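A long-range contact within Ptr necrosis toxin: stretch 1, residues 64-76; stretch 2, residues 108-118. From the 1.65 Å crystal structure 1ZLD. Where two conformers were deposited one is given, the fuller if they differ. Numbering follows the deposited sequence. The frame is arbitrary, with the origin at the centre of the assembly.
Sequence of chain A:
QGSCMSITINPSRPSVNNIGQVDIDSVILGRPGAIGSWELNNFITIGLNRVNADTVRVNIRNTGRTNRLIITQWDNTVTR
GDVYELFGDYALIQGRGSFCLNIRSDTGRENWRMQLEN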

ATOM      1  N   GLY A  64     -13.570 -12.568  -2.481  1.00 23.43           N
ATOM      2  CA  GLY A  64     -14.792 -12.241  -1.733  1.00 25.36           C
ATOM      3  C   GLY A  64     -15.451 -10.953  -2.200  1.00 29.90           C
ATOM      4  O   GLY A  64     -15.283 -10.551  -3.340  1.00 25.67           O
ATOM      5  N   ARG A  65     -16.205 -10.310  -1.322  1.00 24.04           N
ATOM      6  CA  ARG A  65     -16.949  -9.109  -1.716  1.00 23.79           C
ATOM      7  C   ARG A  65     -16.040  -7.889  -1.864  1.00 21.38           C
ATOM      8  O   ARG A  65     -14.879  -7.891  -1.427  1.00 22.37           O
ATOM      9  CB  ARG A  65     -18.120  -8.838  -0.756  1.00 38.86           C
ATOM     10  CG  ARG A  65     -17.760  -8.738   0.725  1.00 50.21           C
ATOM     11  CD  ARG A  65     -17.489  -7.329   1.237  1.00 75.13           C
ATOM     12  NE  ARG A  65     -16.846  -7.355   2.550  1.00 77.87           N
ATOM     13  CZ  ARG A  65     -16.085  -6.384   3.055  1.00 70.37           C
ATOM     14  NH1 ARG A  65     -15.836  -5.260   2.373  1.00 30.71           N
ATOM     15  NH2 ARG A  65     -15.558  -6.551   4.260  1.00 68.93           N
ATOM     16  N   THR A  66     -16.580  -6.841  -2.491  1.00 23.72           N
ATOM     17  CA  THR A  66     -15.792  -5.629  -2.698  1.00 18.07           C
ATOM     18  C   THR A  66     -15.331  -5.075  -1.350  1.00 17.69           C
ATOM     19  O   THR A  66     -16.128  -5.011  -0.398  1.00 22.06           O
ATOM     20  CB  THR A  66     -16.655  -4.586  -3.428  1.00 20.84           C
ATOM     21  OG1 THR A  66     -16.992  -5.073  -4.739  1.00 24.41           O
ATOM     22  CG2 THR A  66     -15.858  -3.282  -3.700  1.00 19.50           C
ATOM     23  N   ASN A  67     -14.068  -4.642  -1.303  1.00 19.25           N
ATOM     24  CA  ASN A  67     -13.494  -4.010  -0.125  1.00 18.38           C
ATOM     25  C   ASN A  67     -12.734  -2.775  -0.623  1.00 16.97           C
ATOM     26  O   ASN A  67     -12.995  -2.286  -1.736  1.00 17.10           O
ATOM     27  CB  ASN A  67     -12.597  -5.007   0.622  1.00 19.39           C
ATOM     28  CG  ASN A  67     -12.411  -4.665   2.111  1.00 20.15           C
ATOM     29  OD1 ASN A  67     -12.321  -3.500   2.482  1.00 19.94           O
ATOM     30  ND2 ASN A  67     -12.330  -5.702   2.957  1.00 18.60           N
ATOM     31  N   ARG A  68     -11.828  -2.232   0.185  1.00 15.38           N
ATOM     32  CA  ARG A  68     -11.127  -0.990  -0.179  1.00 15.08           C
ATOM     33  C   ARG A  68      -9.736  -1.018   0.433  1.00 16.24           C
ATOM     34  O   ARG A  68      -9.576  -1.465   1.575  1.00 15.31           O
ATOM     35  CB  ARG A  68     -11.905   0.235   0.330  1.00 16.02           C
ATOM     36  CG  ARG A  68     -11.143   1.570   0.204  1.00 20.00           C
ATOM     37  CD  ARG A  68     -12.057   2.786   0.398  1.00 21.70           C
ATOM     38  NE  ARG A  68     -13.121   2.633  -0.583  1.00 24.70           N
ATOM     39  CZ  ARG A  68     -13.070   3.084  -1.834  1.00 30.82           C
ATOM     40  NH1 ARG A  68     -12.079   3.867  -2.258  1.00 20.10           N
ATOM     41  NH2 ARG A  68     -14.052   2.776  -2.656  1.00 31.83           N
ATOM     42  N   LEU A  69      -8.741  -0.557  -0.323  1.00 11.64           N
ATOM     43  CA  LEU A  69      -7.376  -0.461   0.170  1.00 11.29           C
ATOM     44  C   LEU A  69      -7.090   0.990   0.517  1.00 15.93           C
ATOM     45  O   LEU A  69      -7.377   1.862  -0.309  1.00 15.10           O
ATOM     46  CB  LEU A  69      -6.380  -0.911  -0.899  1.00 13.10           C
ATOM     47  CG  LEU A  69      -4.935  -1.111  -0.394  1.00 13.95           C
ATOM     48  CD1 LEU A  69      -4.887  -2.284   0.580  1.00 12.49           C
ATOM     49  CD2 LEU A  69      -4.042  -1.367  -1.590  1.00 14.71           C
ATOM     50  N   ILE A  70      -6.489   1.241   1.686  1.00 11.72           N
ATOM     51  CA  ILE A  70      -6.216   2.645   2.100  1.00 10.93           C
ATOM     52  C   ILE A  70      -4.714   2.737   2.331  1.00 13.45           C
ATOM     53  O   ILE A  70      -4.151   1.951   3.123  1.00 13.57           O
ATOM     54  CB  ILE A  70      -6.983   2.999   3.370  1.00 12.19           C
ATOM     55  CG1 ILE A  70      -8.497   2.848   3.159  1.00 12.73           C
ATOM     56  CG2 ILE A  70      -6.622   4.441   3.820  1.00 16.69           C
ATOM     57  CD1 ILE A  70      -9.324   2.891   4.445  1.00 15.72           C
ATOM     58  N   ILE A  71      -4.060   3.662   1.630  1.00 11.59           N
ATOM     59  CA  ILE A  71      -2.593   3.810   1.720  1.00 11.45           C
ATOM     60  C   ILE A  71      -2.277   5.127   2.448  1.00 13.21           C
ATOM     61  O   ILE A  71      -2.800   6.205   2.085  1.00 14.47           O
ATOM     62  CB  ILE A  71      -1.959   3.798   0.316  1.00 13.53           C
ATOM     63  CG1 ILE A  71      -2.263   2.427  -0.354  1.00 16.60           C
ATOM     64  CG2 ILE A  71      -0.449   4.092   0.437  1.00 14.20           C
ATOM     65  CD1 ILE A  71      -1.612   2.190  -1.700  0.70 16.24           C
ATOM     66  N   THR A  72      -1.434   5.037   3.489  1.00 12.31           N
ATOM     67  CA  THR A  72      -1.108   6.200   4.304  1.00 11.42           C
ATOM     68  C   THR A  72       0.397   6.251   4.536  1.00 13.00           C
ATOM     69  O   THR A  72       1.121   5.272   4.283  1.00 13.98           O
ATOM     70  CB  THR A  72      -1.815   6.156   5.693  1.00 14.27           C
ATOM     71  OG1 THR A  72      -1.570   4.864   6.290  1.00 15.06           O
ATOM     72  CG2 THR A  72      -3.357   6.247   5.542  1.00 14.75           C
ATOM     73  N   GLN A  73       0.851   7.403   5.008  1.00 14.09           N
ATOM     74  CA  GLN A  73       2.281   7.571   5.274  1.00 17.35           C
ATOM     75  C   GLN A  73       2.404   8.235   6.628  1.00 22.18           C
ATOM     76  O   GLN A  73       1.851   9.320   6.846  1.00 19.67           O
ATOM     77  CB  GLN A  73       2.934   8.367   4.121  1.00 18.55           C
ATOM     78  CG  GLN A  73       4.431   8.596   4.246  1.00 21.39           C
ATOM     79  CD  GLN A  73       4.754   9.879   5.006  1.00 30.66           C
ATOM     80  OE1 GLN A  73       4.268  10.968   4.648  1.00 27.24           O
ATOM     81  NE2 GLN A  73       5.577   9.762   6.048  1.00 28.37           N
ATOM     82  N   TRP A  74       3.127   7.589   7.551  1.00 17.30           N
ATOM     83  CA  TRP A  74       3.104   7.997   8.963  1.00 21.21           C
ATOM     84  C   TRP A  74       4.348   8.718   9.431  1.00 24.45           C
ATOM     85  O   TRP A  74       5.432   8.569   8.874  1.00 26.72           O
ATOM     86  CB  TRP A  74       2.825   6.771   9.843  1.00 26.83           C
ATOM     87  CG  TRP A  74       1.425   6.277   9.669  1.00 22.22           C
ATOM     88  CD1 TRP A  74       0.906   5.622   8.576  1.00 21.65           C
ATOM     89  CD2 TRP A  74       0.348   6.427  10.590  1.00 21.02           C
ATOM     90  NE1 TRP A  74      -0.428   5.351   8.782  1.00 23.44           N
ATOM     91  CE2 TRP A  74      -0.801   5.835  10.004  1.00 23.08           C
ATOM     92  CE3 TRP A  74       0.219   7.021  11.852  1.00 24.43           C
ATOM     93  CZ2 TRP A  74      -2.047   5.811  10.650  1.00 21.91           C
ATOM     94  CZ3 TRP A  74      -1.026   6.989  12.496  1.00 31.45           C
ATOM     95  CH2 TRP A  74      -2.138   6.382  11.888  1.00 29.91           C
ATOM     96  N   ASP A  75       4.162   9.537  10.450  1.00 25.17           N
ATOM     97  CA  ASP A  75       5.277  10.183  11.113  1.00 32.07           C
ATOM     98  C   ASP A  75       5.008  10.233  12.609  1.00 36.21           C
ATOM     99  O   ASP A  75       3.857  10.305  13.044  1.00 34.25           O
ATOM    100  CB  ASP A  75       5.515  11.585  10.529  1.00 40.29           C
ATOM    101  CG  ASP A  75       6.235  11.541   9.179  1.00 66.38           C
ATOM    102  OD1 ASP A  75       7.406  11.090   9.133  1.00 51.26           O
ATOM    103  OD2 ASP A  75       5.709  11.929   8.108  1.00 42.61           O
ATOM    104  N   ASN A  76       6.074  10.178  13.400  1.00 36.73           N
ATOM    105  CA  ASN A  76       5.951  10.489  14.814  1.00 46.73           C
ATOM    106  C   ASN A  76       6.331  11.949  15.033  1.00 51.67           C
ATOM    107  O   ASN A  76       7.291  12.445  14.443  1.00 70.02           O
ATOM    108  CB  ASN A  76       6.805   9.557  15.684  1.00 63.34           C
ATOM    109  CG  ASN A  76       6.584   9.784  17.181  1.00 91.05           C
ATOM    110  OD1 ASN A  76       5.454  10.009  17.636  1.00 77.22           O
ATOM    111  ND2 ASN A  76       7.666   9.730  17.952  1.00 99.02           N
ATOM    112  N   GLY A 108      11.613  11.214   0.276  1.00 33.62           N
ATOM    113  CA  GLY A 108      12.084  11.379   1.647  1.00 35.76           C
ATOM    114  C   GLY A 108      11.093  10.903   2.705  1.00 40.22           C
ATOM    115  O   GLY A 108      11.420  10.850   3.890  1.00 35.13           O
ATOM    116  N   ARG A 109       9.881  10.555   2.278  1.00 30.80           N
ATOM    117  CA  ARG A 109       8.821  10.124   3.195  1.00 30.72           C
ATOM    118  C   ARG A 109       8.971   8.643   3.532  1.00 29.66           C
ATOM    119  O   ARG A 109       9.223   7.828   2.640  1.00 25.90           O
ATOM    120  CB  ARG A 109       7.461  10.355   2.546  1.00 26.99           C
ATOM    121  CG  ARG A 109       7.126  11.845   2.315  1.00 36.42           C
ATOM    122  CD  ARG A 109       5.794  12.095   1.563  1.00 48.69           C
ATOM    123  NE  ARG A 109       5.885  11.839   0.118  1.00 70.38           N
ATOM    124  CZ  ARG A 109       4.840  11.686  -0.708  1.00 77.90           C
ATOM    125  NH1 ARG A 109       3.588  11.749  -0.254  1.00 48.17           N
ATOM    126  NH2 ARG A 109       5.050  11.456  -2.003  1.00 68.91           N
ATOM    127  N   GLU A 110       8.830   8.295   4.810  1.00 24.40           N
ATOM    128  CA  GLU A 110       8.925   6.882   5.215  1.00 24.45           C
ATOM    129  C   GLU A 110       7.682   6.440   5.984  1.00 23.94           C
ATOM    130  O   GLU A 110       6.726   7.200   6.098  1.00 25.66           O
ATOM    131  CB  GLU A 110      10.181   6.644   6.056  1.00 28.55           C
ATOM    132  CG  GLU A 110      11.447   7.221   5.446  1.00 33.16           C
ATOM    133  CD  GLU A 110      12.690   6.823   6.214  1.00 56.87           C
ATOM    134  OE1 GLU A 110      12.670   6.901   7.467  1.00 51.80           O
ATOM    135  OE2 GLU A 110      13.685   6.443   5.560  1.00 70.68           O
ATOM    136  N   ASN A 111       7.698   5.206   6.494  1.00 19.58           N
ATOM    137  CA  ASN A 111       6.588   4.638   7.262  1.00 16.66           C
ATOM    138  C   ASN A 111       5.300   4.578   6.445  1.00 15.32           C
ATOM    139  O   ASN A 111       4.211   4.979   6.911  1.00 18.64           O
ATOM    140  CB  ASN A 111       6.379   5.429   8.561  1.00 19.45           C
ATOM    141  CG  ASN A 111       7.682   5.718   9.268  1.00 31.99           C
ATOM    142  OD1 ASN A 111       8.412   4.796   9.616  1.00 27.90           O
ATOM    143  ND2 ASN A 111       7.999   7.001   9.455  1.00 32.42           N
ATOM    144  N   TRP A 112       5.423   4.053   5.221  1.00 13.10           N
ATOM    145  CA  TRP A 112       4.277   3.859   4.370  1.00 12.18           C
ATOM    146  C   TRP A 112       3.510   2.640   4.869  1.00 17.07           C
ATOM    147  O   TRP A 112       4.116   1.644   5.271  1.00 15.31           O
ATOM    148  CB  TRP A 112       4.729   3.628   2.919  1.00 14.57           C
ATOM    149  CG  TRP A 112       5.300   4.861   2.311  1.00 12.80           C
ATOM    150  CD1 TRP A 112       6.595   5.289   2.385  1.00 15.82           C
ATOM    151  CD2 TRP A 112       4.595   5.825   1.521  1.00 14.58           C
ATOM    152  NE1 TRP A 112       6.733   6.485   1.709  1.00 19.52           N
ATOM    153  CE2 TRP A 112       5.520   6.814   1.143  1.00 17.95           C
ATOM    154  CE3 TRP A 112       3.259   5.933   1.066  1.00 17.65           C
ATOM    155  CZ2 TRP A 112       5.153   7.934   0.363  1.00 19.81           C
ATOM    156  CZ3 TRP A 112       2.892   7.036   0.297  1.00 17.47           C
ATOM    157  CH2 TRP A 112       3.843   8.020  -0.047  1.00 17.63           C
ATOM    158  N   ARG A 113       2.180   2.727   4.855  1.00 13.30           N
ATOM    159  CA  ARG A 113       1.330   1.629   5.316  1.00 12.51           C
ATOM    160  C   ARG A 113       0.167   1.388   4.369  1.00 15.80           C
ATOM    161  O   ARG A 113      -0.258   2.301   3.650  1.00 13.96           O
ATOM    162  CB  ARG A 113       0.732   1.974   6.693  0.60 14.78           C
ATOM    163  CG  ARG A 113       1.721   2.206   7.837  0.60 16.43           C
ATOM    164  CD  ARG A 113       2.478   0.967   8.258  0.60 28.50           C
ATOM    165  NE  ARG A 113       3.367   1.265   9.372  0.60 31.01           N
ATOM    166  CZ  ARG A 113       4.660   1.548   9.258  0.60 20.95           C
ATOM    167  NH1 ARG A 113       5.337   1.824  10.361  0.60 21.07           N
ATOM    168  NH2 ARG A 113       5.276   1.573   8.063  0.60 15.09           N
ATOM    169  N   MET A 114      -0.372   0.165   4.379  1.00 10.74           N
ATOM    170  CA  MET A 114      -1.666  -0.065   3.738  1.00  9.61           C
ATOM    171  C   MET A 114      -2.547  -0.855   4.661  1.00 13.93           C
ATOM    172  O   MET A 114      -2.063  -1.517   5.587  1.00 14.21           O
ATOM    173  CB  MET A 114      -1.515  -0.771   2.396  1.00 10.58           C
ATOM    174  CG  MET A 114      -1.099  -2.236   2.507  1.00 10.72           C
ATOM    175  SD  MET A 114      -0.797  -2.858   0.818  1.00 12.97           S
ATOM    176  CE  MET A 114      -0.070  -4.438   1.223  1.00 11.56           C
ATOM    177  N   GLN A 115      -3.848  -0.754   4.451  1.00 12.41           N
ATOM    178  CA  GLN A 115      -4.814  -1.511   5.254  1.00 13.31           C
ATOM    179  C   GLN A 115      -6.110  -1.653   4.468  1.00 15.15           C
ATOM    180  O   GLN A 115      -6.380  -0.862   3.554  1.00 14.70           O
ATOM    181  CB  GLN A 115      -5.117  -0.768   6.556  1.00 13.29           C
ATOM    182  CG  GLN A 115      -5.886   0.557   6.308  1.00 13.24           C
ATOM    183  CD  GLN A 115      -5.840   1.468   7.504  1.00 16.54           C
ATOM    184  OE1 GLN A 115      -4.919   2.258   7.630  1.00 19.13           O
ATOM    185  NE2 GLN A 115      -6.833   1.356   8.396  1.00 20.64           N
ATOM    186  N   LEU A 116      -6.904  -2.665   4.812  1.00 14.59           N
ATOM    187  CA  LEU A 116      -8.264  -2.773   4.259  1.00 13.51           C
ATOM    188  C   LEU A 116      -9.212  -1.907   5.054  1.00 17.98           C
ATOM    189  O   LEU A 116      -9.029  -1.753   6.272  1.00 21.56           O
ATOM    190  CB  LEU A 116      -8.738  -4.221   4.327  1.00 16.29           C
ATOM    191  CG  LEU A 116      -7.950  -5.194   3.450  1.00 15.93           C
ATOM    192  CD1 LEU A 116      -8.476  -6.613   3.669  1.00 18.53           C
ATOM    193  CD2 LEU A 116      -8.079  -4.795   1.964  1.00 15.82           C
ATOM    194  N   GLU A 117     -10.239  -1.356   4.396  1.00 15.13           N
ATOM    195  CA  GLU A 117     -11.291  -0.600   5.104  1.00 17.35           C
ATOM    196  C   GLU A 117     -12.092  -1.505   6.062  1.00 25.14           C
ATOM    197  O   GLU A 117     -12.402  -1.117   7.202  1.00 28.22           O
ATOM    198  CB  GLU A 117     -12.237   0.092   4.097  1.00 20.00           C
ATOM    199  CG  GLU A 117     -13.313   1.008   4.644  0.50 21.92           C
ATOM    200  CD  GLU A 117     -14.196   1.582   3.532  0.50 29.43           C
ATOM    201  OE1 GLU A 117     -14.408   0.909   2.489  0.50 25.46           O
ATOM    202  OE2 GLU A 117     -14.683   2.717   3.690  0.50 40.92           O
ATOM    203  N   ASN A 118     -12.438  -2.699   5.585  1.00 24.58           N
ATOM    204  CA  ASN A 118     -13.379  -3.596   6.265  1.00 32.20           C
ATOM    205  C   ASN A 118     -12.795  -4.965   6.528  1.00 40.77           C
ATOM    206  O   ASN A 118     -11.866  -5.382   5.836  1.00 26.98           O
ATOM    207  CB  ASN A 118     -14.617  -3.808   5.393  1.00 31.77           C
ATOM    208  CG  ASN A 118     -15.394  -2.552   5.181  1.00 39.56           C
ATOM    209  OD1 ASN A 118     -15.741  -2.209   4.046  1.00 50.55           O
ATOM    210  ND2 ASN A 118     -15.674  -1.842   6.265  1.00 47.00           N
ATOM    211  OXT ASN A 118     -13.281  -5.696   7.403  1.00 41.42           O
TER
HETATM  212  O   HOH W   1     -15.809   1.916   0.329  1.00 41.13           O
HETATM  213  O   HOH W   2      -3.018   2.682   5.707  1.00 16.32           O
HETATM  214  O   HOH W   3       8.859  10.264   6.935  1.00 29.97           O

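Stretch 2 runs antiparallel to stretch 1, the strand axes 149° apart in direction and 4.6 Å apart at closest approach, and together the two bury 1002 Å² of surface. Contact begins at Arg 109, whose CD lies 3.6 Å from Gln 73 OE1.

Glu 110 points its CA-CB bond away, so its backbone makes the contact. Glu 110 O accepts from Gln 73 NE2 at 2.8 Å with an N-H...O angle of 159°, and Glu 110 N donates to water 3 (2.9 Å), which in turn donates to Asp 75 OD1 (2.8 Å). Gln 73 NE2 also donates to Asp 75 OD2 at 3.0 Å. An amide suits this buried place because it can meet a carbonyl and a carboxylate without carrying charge.

Asn 111 has positive phi and psi (60°, 48°), a conformation asparagine tolerates well. Its CA-CB bond points toward stretch 1, and two hydrogen bonds join it to the backbone of Trp 74: Trp 74 N to Asn 111 O at 2.9 Å, and Asn 111 ND2 to Trp 74 O at 3.1 Å.

At Trp 112 the strand proper starts, in a non-hydrogen-bonded pair with Gln 73. The CG of Gln 73 sits 3.9 Å from the centroid of the five-membered ring of Trp 112 and 17° off its normal, a CH-pi contact over the face, whereas Ile 71 CG2 approaches the ring edge, 4.2 Å from Trp 112 CE3.

Arg 113 pairs with Thr 72 through two backbone hydrogen bonds, Arg 113 N to Thr 72 O (2.8 Å, 166°) and Thr 72 N to Arg 113 O (3.0 Å, 165°). The aliphatic CG of Arg 113 packs 3.6 Å from Trp 74 CD1, while Trp 74 NE1 donates to Thr 72 OG1 (2.8 Å).

Met 114 returns to the face of Trp 112, with Met 114 CB 4.3 Å from Ile 71 CG1 and 4.1 Å from Leu 69 CD1; flexible and apolar, it suits this buried layer.

Gln 115 repeats the paired pattern: Ile 70 N to Gln 115 O at 2.8 Å, Gln 115 N to Ile 70 O at 3.0 Å. Water 2 lies 2.7 Å from both Gln 115 OE1 and Thr 72 OG1.

Leu 116 CD2 meets Leu 69 CD1 at 4.3 Å, extending the apolar face. Glu 117 N donates to Arg 68 O (2.9 Å). The long salt bridge from Arg 68 NE to Glu 117 OE1 (3.8 Å) is supplemented by water 1, which accepts from Arg 68 NE (2.9 Å) and donates to Glu 117 OE1 (2.8 Å).

Asn 118 closes the contact: Asn 118 N donates to Asn 67 OD1 (3.2 Å), and Asn 118 O accepts from Asn 67 ND2 (2.9 Å, 175°). The terminal carboxylate also forms a long salt bridge, Asn 118 OXT to Arg 65 NH2 (4.0 Å).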